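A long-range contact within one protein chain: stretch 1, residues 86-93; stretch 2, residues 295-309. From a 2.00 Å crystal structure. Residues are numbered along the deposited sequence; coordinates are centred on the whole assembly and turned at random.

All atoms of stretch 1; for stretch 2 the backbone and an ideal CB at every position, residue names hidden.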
# COMPACT_ATOMS: atom_id res chain seq x y z
N GLY A 86 -0.39 4.37 -30.05
CA GLY A 86 0.50 5.45 -30.46
C GLY A 86 1.90 5.02 -30.85
O GLY A 86 2.83 5.83 -30.80
N THR A 87 2.06 3.77 -31.26
CA THR A 87 3.38 3.26 -31.63
C THR A 87 3.36 2.53 -32.97
O THR A 87 2.30 2.23 -33.51
CB THR A 87 3.91 2.29 -30.55
OG1 THR A 87 5.26 1.91 -30.87
CG2 THR A 87 3.05 1.03 -30.50
N LYS A 88 4.55 2.25 -33.50
CA LYS A 88 4.68 1.52 -34.75
C LYS A 88 5.20 0.12 -34.46
O LYS A 88 5.24 -0.74 -35.35
CB LYS A 88 5.64 2.24 -35.70
CG LYS A 88 4.97 3.25 -36.62
CD LYS A 88 4.11 2.54 -37.66
CE LYS A 88 3.20 3.51 -38.42
NZ LYS A 88 2.06 4.00 -37.58
N ALA A 89 5.58 -0.12 -33.21
CA ALA A 89 6.10 -1.42 -32.82
C ALA A 89 4.97 -2.42 -32.59
O ALA A 89 3.82 -2.05 -32.34
CB ALA A 89 6.92 -1.28 -31.54
N PRO A 90 5.28 -3.72 -32.67
CA PRO A 90 4.25 -4.72 -32.45
C PRO A 90 3.83 -4.70 -30.98
O PRO A 90 4.64 -4.38 -30.10
CB PRO A 90 4.94 -6.03 -32.85
CG PRO A 90 6.38 -5.76 -32.51
CD PRO A 90 6.57 -4.35 -33.03
N LEU A 91 2.57 -5.03 -30.71
CA LEU A 91 2.08 -5.04 -29.33
C LEU A 91 1.79 -6.46 -28.85
O LEU A 91 1.57 -7.37 -29.66
CB LEU A 91 0.80 -4.21 -29.24
CG LEU A 91 0.91 -2.73 -29.64
CD1 LEU A 91 -0.45 -2.07 -29.59
CD2 LEU A 91 1.89 -2.02 -28.71
N PRO A 92 1.80 -6.67 -27.53
CA PRO A 92 1.52 -8.01 -26.99
C PRO A 92 0.09 -8.35 -27.36
O PRO A 92 -0.68 -7.48 -27.75
CB PRO A 92 1.68 -7.82 -25.48
CG PRO A 92 2.66 -6.69 -25.38
CD PRO A 92 2.19 -5.75 -26.45
N PRO A 93 -0.29 -9.63 -27.25
CA PRO A 93 -1.66 -10.06 -27.59
C PRO A 93 -2.71 -9.42 -26.69
O PRO A 93 -2.57 -9.38 -25.47
CB PRO A 93 -1.59 -11.57 -27.43
CG PRO A 93 -0.58 -11.74 -26.34
CD PRO A 93 0.49 -10.76 -26.73
N UNK A 295 9.52 -4.96 -19.43
CA UNK A 295 9.24 -6.38 -19.54
C UNK A 295 7.98 -6.64 -20.37
O UNK A 295 7.82 -7.72 -20.94
CB UNK A 295 9.09 -6.99 -18.15
N UNK A 296 7.10 -5.65 -20.46
CA UNK A 296 5.90 -5.81 -21.28
C UNK A 296 6.27 -5.77 -22.76
O UNK A 296 5.77 -6.57 -23.55
CB UNK A 296 4.87 -4.72 -20.96
N UNK A 297 7.15 -4.85 -23.12
CA UNK A 297 7.56 -4.66 -24.50
C UNK A 297 8.93 -5.23 -24.81
O UNK A 297 9.56 -4.86 -25.80
CB UNK A 297 7.54 -3.17 -24.84
N UNK A 298 9.39 -6.15 -23.97
CA UNK A 298 10.70 -6.76 -24.13
C UNK A 298 10.92 -7.43 -25.49
O UNK A 298 11.95 -7.23 -26.13
CB UNK A 298 10.91 -7.79 -23.02
N UNK A 299 9.94 -8.22 -25.93
CA UNK A 299 10.05 -8.91 -27.21
C UNK A 299 10.13 -7.91 -28.37
O UNK A 299 11.05 -7.98 -29.19
CB UNK A 299 8.86 -9.85 -27.41
N UNK A 300 9.19 -6.97 -28.42
CA UNK A 300 9.18 -5.97 -29.48
C UNK A 300 10.45 -5.12 -29.48
O UNK A 300 10.95 -4.74 -30.55
CB UNK A 300 7.95 -5.07 -29.34
N UNK A 301 10.96 -4.81 -28.30
CA UNK A 301 12.16 -3.98 -28.19
C UNK A 301 13.39 -4.69 -28.76
O UNK A 301 14.33 -4.05 -29.22
CB UNK A 301 12.41 -3.60 -26.73
N UNK A 302 13.36 -6.02 -28.72
CA UNK A 302 14.46 -6.81 -29.25
C UNK A 302 14.27 -7.04 -30.75
O UNK A 302 15.20 -6.88 -31.53
CB UNK A 302 14.57 -8.15 -28.51
N UNK A 303 13.05 -7.40 -31.14
CA UNK A 303 12.74 -7.68 -32.53
C UNK A 303 12.55 -6.45 -33.43
O UNK A 303 13.06 -6.42 -34.55
CB UNK A 303 11.47 -8.53 -32.58
N UNK A 304 11.81 -5.46 -32.94
CA UNK A 304 11.56 -4.25 -33.72
C UNK A 304 11.73 -2.99 -32.89
O UNK A 304 10.77 -2.28 -32.60
CB UNK A 304 10.15 -4.29 -34.32
N UNK A 305 12.98 -2.69 -32.49
CA UNK A 305 13.24 -1.50 -31.68
C UNK A 305 12.96 -0.20 -32.44
O UNK A 305 12.66 0.83 -31.83
CB UNK A 305 14.69 -1.51 -31.20
N UNK A 306 13.05 -0.26 -33.76
CA UNK A 306 12.81 0.92 -34.59
C UNK A 306 11.34 1.32 -34.61
O UNK A 306 10.98 2.38 -35.13
CB UNK A 306 13.29 0.66 -36.02
N UNK A 307 10.49 0.46 -34.05
CA UNK A 307 9.07 0.75 -34.01
C UNK A 307 8.75 1.73 -32.90
O UNK A 307 7.66 2.29 -32.85
CB UNK A 307 8.26 -0.54 -33.83
N UNK A 308 9.71 1.93 -31.99
CA UNK A 308 9.55 2.85 -30.87
C UNK A 308 10.31 4.14 -31.17
O UNK A 308 11.36 4.11 -31.82
CB UNK A 308 10.04 2.22 -29.57
N UNK A 309 9.79 5.27 -30.70
CA UNK A 309 10.46 6.55 -30.90
C UNK A 309 11.71 6.58 -30.03
O UNK A 309 11.82 5.80 -29.07
CB UNK A 309 9.53 7.72 -30.57

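Position 295 is helical, and nothing of stretch 1 lies within 5.5 Å of its ideal CB, so this contact sets no preference; it is Arg295. At 296 the CB points sideways, 5.3 Å from Pro92 CG. The proline ring offers only carbon there, so a branched or longer aliphatic chain would suit. The residue is Ile296, whose CG2 packs 4.0 Å from Pro92 CG.

Position 297 leaves helical angles (phi -103°, psi 20°) and directly precedes the next helix, an N-cap site where Ser, Thr, Asp or Asn are common. Its CB also points sideways, with room for a longer side chain to reach toward Leu91 and the carbonyl of Pro90. The residue is His297. Leu91 CD2 lies at the edge of its ring, 4.3 Å from CE1, and a water bridges the stretches, 2.8 Å from both Pro90 O and His297 ND1; it donates to the carbonyl.

Positions 298 and 299 begin the helix with no stretch 1 atom near their ideal CBs, and polar residues would be at ease. They are Glu298 and Lys299; the latter, though its CB points toward stretch 1, makes no contact there.

At 300 the CB points straight at stretch 1, with Pro90 O at 3.5 Å and Ala89 CB at 4.5 Å. So close an approach favours a small residue, alanine foremost, with serine or glycine conceivable. It is Ala300, and its CB touches Pro90 CG at 3.6 Å, letting the helix lie close against the proline.

The CB of 301 points away and that of 302 is out of reach, so stretch 1 does not discriminate; they are Leu301 and Lys302. Position 303 points toward stretch 1 but stays distant, and a long polar residue fits. Glu303 turns back along its own helix, its OE1 2.7 Å from Lys299 NZ in a salt bridge.

At 304 the chain leaves the helix, and the CB lies 3.8 Å from Pro90 CD. An aliphatic or a flat ring could cover the proline; the residue is His304, whose CB makes that contact.

Position 305 begins a 3-10 segment with phi -66° and its CB pointing away, which proline accommodates: Pro305. At 306 nothing of stretch 1 is near the ideal CB, and a polar residue would do; it is Glu306.

Position 307 is the most restrictive. Its ideal CB would fall 2.5 Å from Ala89 CA, a clash, and 3.2 Å from Lys88 C. The backbone angles are ordinary, so it is this crowding that demands glycine. Gly307, without a CB, brings its carbonyl to stretch 1: Lys88 N donates to Gly307 O at 3.2 Å.

At 308 the CB points away, yet Ala89 CB is 5.1 Å from it and an aromatic could swing back. Phe308 does so, laying one ring face over Ala89 CB, 3.6 Å from the ring centroid, in a CH-pi contact.

Position 309 has no stretch 1 neighbour; Ser309 caps a backbone N just beyond the stretch.

Stretch 2, residues 295-309: RIHEKALKEHPEGFS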
# COMPACT_ATOMS: atom_id res chain seq x y z
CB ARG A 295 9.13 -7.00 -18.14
CG ARG A 295 10.39 -6.80 -17.29
CD ARG A 295 11.63 -7.26 -18.06
NE ARG A 295 12.92 -7.11 -17.37
CZ ARG A 295 13.48 -5.96 -17.03
NH1 ARG A 295 12.88 -4.80 -17.29
NH2 ARG A 295 14.70 -5.95 -16.49
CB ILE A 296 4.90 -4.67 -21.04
CG1 ILE A 296 4.35 -4.76 -19.61
CG2 ILE A 296 3.78 -4.73 -22.08
CD1 ILE A 296 3.55 -6.03 -19.24
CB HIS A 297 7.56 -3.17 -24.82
CG HIS A 297 6.23 -2.52 -24.62
ND1 HIS A 297 5.21 -2.59 -25.55
CD2 HIS A 297 5.72 -1.82 -23.57
CE1 HIS A 297 4.14 -1.98 -25.08
NE2 HIS A 297 4.42 -1.50 -23.88
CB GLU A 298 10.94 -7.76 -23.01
CG GLU A 298 12.27 -8.46 -23.07
CD GLU A 298 12.65 -9.10 -21.76
OE1 GLU A 298 11.77 -9.71 -21.11
OE2 GLU A 298 13.83 -9.00 -21.37
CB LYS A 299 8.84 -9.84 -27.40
CG LYS A 299 8.90 -10.70 -28.65
CD LYS A 299 7.74 -11.68 -28.68
CE LYS A 299 7.83 -12.63 -29.87
NZ LYS A 299 7.77 -11.91 -31.17
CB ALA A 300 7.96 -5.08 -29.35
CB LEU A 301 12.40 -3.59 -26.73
CG LEU A 301 13.48 -2.53 -26.46
CD1 LEU A 301 13.19 -1.28 -27.27
CD2 LEU A 301 13.50 -2.21 -24.98
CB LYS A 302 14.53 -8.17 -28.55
CG LYS A 302 15.75 -8.99 -28.92
CD LYS A 302 17.02 -8.32 -28.40
CE LYS A 302 18.26 -9.14 -28.69
NZ LYS A 302 19.47 -8.48 -28.14
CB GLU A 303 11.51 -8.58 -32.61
CG GLU A 303 11.77 -10.01 -32.20
CD GLU A 303 10.49 -10.80 -31.98
OE1 GLU A 303 9.53 -10.60 -32.74
OE2 GLU A 303 10.46 -11.63 -31.04
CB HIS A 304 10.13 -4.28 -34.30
CG HIS A 304 9.88 -5.44 -35.21
ND1 HIS A 304 9.62 -6.71 -34.75
CD2 HIS A 304 9.88 -5.52 -36.56
CE1 HIS A 304 9.48 -7.53 -35.78
NE2 HIS A 304 9.63 -6.83 -36.89
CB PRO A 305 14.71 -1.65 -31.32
CG PRO A 305 15.27 -2.35 -32.52
CD PRO A 305 14.23 -3.41 -32.79
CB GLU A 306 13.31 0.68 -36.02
CG GLU A 306 12.54 -0.38 -36.81
CD GLU A 306 12.78 -1.79 -36.31
OE1 GLU A 306 13.93 -2.12 -35.95
OE2 GLU A 306 11.81 -2.59 -36.29
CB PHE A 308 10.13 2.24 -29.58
CG PHE A 308 9.38 1.04 -29.07
CD1 PHE A 308 8.10 1.17 -28.55
CD2 PHE A 308 9.97 -0.22 -29.11
CE1 PHE A 308 7.41 0.06 -28.06
CE2 PHE A 308 9.29 -1.34 -28.62
CZ PHE A 308 8.01 -1.20 -28.10
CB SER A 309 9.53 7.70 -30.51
OG SER A 309 9.19 7.62 -29.13
O HOH W 1 5.09 -4.77 -27.36
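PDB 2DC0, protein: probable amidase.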